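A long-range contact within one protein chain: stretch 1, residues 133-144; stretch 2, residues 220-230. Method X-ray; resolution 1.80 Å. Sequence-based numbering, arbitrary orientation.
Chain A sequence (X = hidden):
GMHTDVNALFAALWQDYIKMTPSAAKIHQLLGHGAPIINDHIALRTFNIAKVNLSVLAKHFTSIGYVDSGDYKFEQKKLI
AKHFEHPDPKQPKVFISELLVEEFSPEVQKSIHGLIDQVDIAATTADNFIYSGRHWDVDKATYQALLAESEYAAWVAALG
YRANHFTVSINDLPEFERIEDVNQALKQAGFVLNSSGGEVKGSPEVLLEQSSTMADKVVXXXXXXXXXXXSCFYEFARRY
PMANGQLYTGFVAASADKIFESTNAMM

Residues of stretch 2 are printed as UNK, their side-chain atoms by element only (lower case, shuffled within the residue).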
# COMPACT_ATOMS: atom_id res chain seq x y z
N GLY A 133 9.71 7.92 -4.34
CA GLY A 133 10.75 6.88 -4.11
C GLY A 133 11.69 7.17 -2.96
O GLY A 133 11.31 7.75 -1.91
N ARG A 134 12.93 6.73 -3.15
CA ARG A 134 13.93 6.83 -2.13
C ARG A 134 14.58 8.19 -2.16
O ARG A 134 15.01 8.62 -3.20
CB ARG A 134 15.04 5.78 -2.35
CG ARG A 134 14.98 4.68 -1.33
CD ARG A 134 16.28 3.92 -1.24
NE ARG A 134 16.78 3.47 -2.55
CZ ARG A 134 18.00 3.71 -3.01
NH1 ARG A 134 18.89 4.40 -2.29
NH2 ARG A 134 18.34 3.26 -4.22
N HIS A 135 14.74 8.79 -1.00
CA HIS A 135 15.41 10.09 -0.90
C HIS A 135 16.79 9.98 -0.22
O HIS A 135 17.46 11.00 0.01
CB HIS A 135 14.55 11.05 -0.09
CG HIS A 135 13.25 11.42 -0.75
ND1 HIS A 135 13.00 12.69 -1.25
CD2 HIS A 135 12.12 10.70 -0.95
CE1 HIS A 135 11.76 12.72 -1.74
NE2 HIS A 135 11.21 11.53 -1.58
N TRP A 136 17.21 8.75 0.11
CA TRP A 136 18.37 8.50 0.96
C TRP A 136 19.26 7.43 0.33
O TRP A 136 18.78 6.58 -0.40
CB TRP A 136 17.94 8.04 2.38
CG TRP A 136 16.87 7.03 2.31
CD1 TRP A 136 17.04 5.69 2.13
CD2 TRP A 136 15.46 7.26 2.39
NE1 TRP A 136 15.82 5.06 2.07
CE2 TRP A 136 14.83 6.00 2.23
CE3 TRP A 136 14.67 8.41 2.56
CZ2 TRP A 136 13.45 5.86 2.26
CZ3 TRP A 136 13.31 8.27 2.57
CH2 TRP A 136 12.70 6.99 2.44
N ASP A 137 20.56 7.56 0.56
CA ASP A 137 21.52 6.46 0.41
C ASP A 137 21.32 5.46 1.54
O ASP A 137 21.10 5.85 2.69
CB ASP A 137 22.94 6.97 0.50
CG ASP A 137 23.30 7.83 -0.66
OD1 ASP A 137 22.84 7.50 -1.77
OD2 ASP A 137 23.98 8.85 -0.46
N VAL A 138 21.41 4.19 1.21
CA VAL A 138 21.31 3.16 2.24
C VAL A 138 22.18 1.98 1.82
O VAL A 138 22.25 1.64 0.62
CB VAL A 138 19.83 2.79 2.49
CG1 VAL A 138 19.10 2.45 1.20
CG2 VAL A 138 19.72 1.67 3.54
N ASP A 139 22.84 1.38 2.80
CA ASP A 139 23.72 0.21 2.53
C ASP A 139 23.06 -1.10 2.97
O ASP A 139 22.02 -1.11 3.64
CB ASP A 139 25.13 0.37 3.15
CG ASP A 139 25.13 0.42 4.68
OD1 ASP A 139 24.12 0.15 5.36
OD2 ASP A 139 26.19 0.80 5.20
N LYS A 140 23.69 -2.21 2.60
CA LYS A 140 23.09 -3.53 2.81
C LYS A 140 22.98 -3.85 4.28
O LYS A 140 21.97 -4.42 4.69
CB LYS A 140 23.90 -4.62 2.08
CG LYS A 140 23.86 -4.47 0.54
CD LYS A 140 24.49 -5.65 -0.19
CE LYS A 140 25.97 -5.62 -0.17
NZ LYS A 140 26.52 -6.89 -0.78
N ALA A 141 23.98 -3.47 5.08
CA ALA A 141 23.99 -3.79 6.51
C ALA A 141 22.87 -3.06 7.21
O ALA A 141 22.26 -3.61 8.16
CB ALA A 141 25.36 -3.42 7.16
N THR A 142 22.59 -1.84 6.77
CA THR A 142 21.46 -1.05 7.32
C THR A 142 20.13 -1.70 7.00
O THR A 142 19.29 -1.89 7.88
CB THR A 142 21.51 0.41 6.85
OG1 THR A 142 22.71 1.02 7.35
CG2 THR A 142 20.31 1.21 7.38
N TYR A 143 19.94 -2.06 5.73
CA TYR A 143 18.79 -2.82 5.31
C TYR A 143 18.59 -4.07 6.15
O TYR A 143 17.48 -4.31 6.62
CB TYR A 143 18.88 -3.19 3.84
CG TYR A 143 17.75 -4.03 3.36
CD1 TYR A 143 16.50 -3.48 3.16
CD2 TYR A 143 17.92 -5.38 3.06
CE1 TYR A 143 15.42 -4.27 2.68
CE2 TYR A 143 16.84 -6.17 2.59
CZ TYR A 143 15.60 -5.60 2.40
OH TYR A 143 14.52 -6.36 1.95
N GLN A 144 19.66 -4.86 6.37
CA GLN A 144 19.54 -6.09 7.18
C GLN A 144 19.18 -5.85 8.63
O GLN A 144 18.42 -6.64 9.21
CB GLN A 144 20.86 -6.90 7.17
CG GLN A 144 21.11 -7.60 5.85
CD GLN A 144 20.11 -8.71 5.60
OE1 GLN A 144 19.63 -9.35 6.54
NE2 GLN A 144 19.76 -8.92 4.32
N UNK A 220 17.17 -3.24 -6.00
CA UNK A 220 17.43 -2.04 -5.23
C UNK A 220 18.92 -1.74 -5.27
O UNK A 220 19.76 -2.64 -5.06
c UNK A 220 16.90 -2.23 -3.78
c UNK A 220 17.46 -1.15 -2.82
c UNK A 220 15.39 -2.20 -3.85
N UNK A 221 19.25 -0.49 -5.56
CA UNK A 221 20.63 -0.06 -5.69
C UNK A 221 21.15 0.50 -4.38
O UNK A 221 21.12 1.69 -4.12
c UNK A 221 20.27 0.35 -8.16
o UNK A 221 19.29 0.83 -8.70
n UNK A 221 20.88 -0.73 -8.63
c UNK A 221 20.79 0.92 -6.85
N UNK A 222 21.58 -0.40 -3.52
CA UNK A 222 22.20 -0.04 -2.27
C UNK A 222 23.55 0.60 -2.58
O UNK A 222 24.11 0.46 -3.69
c UNK A 222 20.31 -1.13 0.13
c UNK A 222 19.09 -1.60 0.57
c UNK A 222 18.59 -2.77 0.09
c UNK A 222 20.52 -3.00 -1.31
c UNK A 222 19.33 -3.49 -0.86
c UNK A 222 22.35 -1.26 -1.34
c UNK A 222 21.04 -1.81 -0.83
N UNK A 223 24.07 1.34 -1.61
CA UNK A 223 25.38 1.96 -1.77
C UNK A 223 26.46 0.93 -2.06
O UNK A 223 27.34 1.19 -2.85
c UNK A 223 25.75 2.88 -0.55
c UNK A 223 24.72 3.98 -0.43
o UNK A 223 25.74 2.12 0.66
N UNK A 224 26.38 -0.26 -1.47
CA UNK A 224 27.41 -1.26 -1.68
C UNK A 224 26.92 -2.52 -2.38
O UNK A 224 27.53 -3.56 -2.22
c UNK A 224 28.08 -1.62 -0.33
c UNK A 224 27.08 -1.99 0.76
o UNK A 224 27.53 -2.21 1.91
o UNK A 224 25.86 -1.97 0.53
N UNK A 225 25.85 -2.44 -3.17
CA UNK A 225 25.33 -3.62 -3.87
C UNK A 225 24.00 -3.41 -4.55
O UNK A 225 23.26 -2.48 -4.23
N UNK A 226 23.74 -4.26 -5.53
CA UNK A 226 22.50 -4.31 -6.27
C UNK A 226 21.78 -5.60 -5.89
O UNK A 226 22.19 -6.69 -6.25
o UNK A 226 23.16 -1.96 -7.90
o UNK A 226 24.75 -3.29 -8.61
c UNK A 226 22.79 -4.27 -7.76
c UNK A 226 23.63 -3.08 -8.14
N UNK A 227 20.73 -5.45 -5.12
CA UNK A 227 20.05 -6.58 -4.52
C UNK A 227 18.62 -6.73 -5.04
O UNK A 227 17.83 -5.76 -5.06
c UNK A 227 21.48 -6.30 -2.45
c UNK A 227 19.34 -7.64 -2.40
c UNK A 227 20.04 -6.44 -3.01
N UNK A 228 18.28 -7.95 -5.44
CA UNK A 228 16.91 -8.26 -5.79
C UNK A 228 16.02 -8.57 -4.58
O UNK A 228 16.32 -9.44 -3.78
c UNK A 228 15.95 -10.58 -8.71
c UNK A 228 16.93 -9.42 -6.78
c UNK A 228 15.72 -9.58 -7.59
o UNK A 228 16.66 -10.27 -9.68
o UNK A 228 15.46 -11.70 -8.59
N UNK A 229 14.94 -7.82 -4.42
CA UNK A 229 14.03 -8.05 -3.31
C UNK A 229 12.57 -8.07 -3.81
O UNK A 229 12.26 -7.55 -4.88
c UNK A 229 15.72 -6.88 -1.69
c UNK A 229 13.66 -5.59 -2.60
c UNK A 229 13.41 -4.60 -1.46
c UNK A 229 14.21 -6.95 -2.16
N UNK A 230 11.67 -8.64 -3.01
CA UNK A 230 10.26 -8.47 -3.33
C UNK A 230 9.83 -7.02 -3.33
O UNK A 230 10.23 -6.22 -2.46
c UNK A 230 9.55 -9.21 -2.19
c UNK A 230 10.60 -10.13 -1.62
c UNK A 230 11.85 -9.36 -1.73
O HOH W 1 17.11 1.48 -6.01
O HOH W 2 21.66 3.80 -2.03
O HOH W 3 26.68 -3.02 4.16

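Position 220 carries three side-chain carbons: CB, bonded to CA, carries the other two as a fork, a beta-branched aliphatic pattern. Its CA-to-CB bond points toward stretch 1, yet no atom pair comes into contact. This is Val220; Val220 N donates to the backbone O of position 227 at 2.8 Å, and the backbone N of position 227 donates to Val220 O at 3.0 Å.

Position 221 has two carbons, the second carrying one oxygen and one nitrogen, hence a carboxamide. Its contact with stretch 1 is mainly through the backbone, whose O lies 3.2 Å from Arg134 NH2. This is Asn221. Water 1 joins it to Arg134, accepting from Arg134 NH2 (2.8 Å) and Asn221 N (2.9 Å); water 2 donates to Asn221 O (3.0 Å), accepts from Val138 N (3.3 Å) and accepts a weak bond from Arg134 NH1 (2.8 Å).

Position 222 shows one carbon followed by a ring of six carbons, which touches Val138 and Tyr143. No oxygen is attached, which separates phenylalanine from tyrosine: Phe222. Phe222 CD1 is 3.9 Å from Val138 CG1, and Phe222 CZ sits over one face of the Tyr143 ring, 3.6 Å from Tyr143 CG. The ring centroids are 5.2 Å apart with planes at 47°, an oblique pair.

Position 223 has one carbon bearing an oxygen and a carbon, and the CA-to-CB bond points toward stretch 1. The oxygen touches Asp139 and the end carbon Asp137, so it is Thr223. Thr223 CG2 lies 3.6 Å from Asp137 CB and Thr223 OG1 3.1 Å from Asp139 CB. Thr223 N donates to Val138 O at 2.9 Å with an N-H...O angle of 167°, nearly linear.

Position 224 has two carbons, the second carrying two oxygens, a carboxylate one carbon shorter than glutamate's. Although CA-to-CB points sideways, the carboxylate comes nearer and meets Lys140: Asp224. Asp224 OD1 accepts from Lys140 N at 3.0 Å. Water 3 donates to Asp224 OD2 (2.5 Å) and accepts from Ala141 N (2.9 Å).

Position 225 has no side-chain atoms; an ideal CB here would lie 2.9 Å from Lys140 CD, a clash. It is Gly225.

Position 226 again has two carbons and a terminal pair of oxygens, and its CA-to-CB bond points away from stretch 1. In Asp226, OD1 accepts from Asn221 ND2 at 2.7 Å.

Position 227 repeats the three-carbon fork of 220; a fork carbon lies 3.8 Å from Lys140 CD. It is Val227, and that carbon is CG2.

Position 228, with three carbons and two terminal oxygens, is out of reach of stretch 1: Glu228.

Position 229 has four carbons forked at the first, one arm two carbons long; the short arm lies near Tyr143. This is Ile229, with Ile229 CG2 3.9 Å from Tyr143 OH.

Position 230 closes three carbons onto its own backbone N and makes no contact with stretch 1, so it is Pro230.

The contact buries 623 Å² over both sides. The type I turn from Phe222 to Gly225 meets the start of the helix: Thr223 N binds Val138 O just before it, and Asp224 OD1 takes Lys140 N, while Asp139 OD1 caps Thr142 N (2.9 Å). Beside these polar links, Phe222 packs against Val138 and Tyr143.

Stretch 2, residues 220-230: VNFTDGDVEIP
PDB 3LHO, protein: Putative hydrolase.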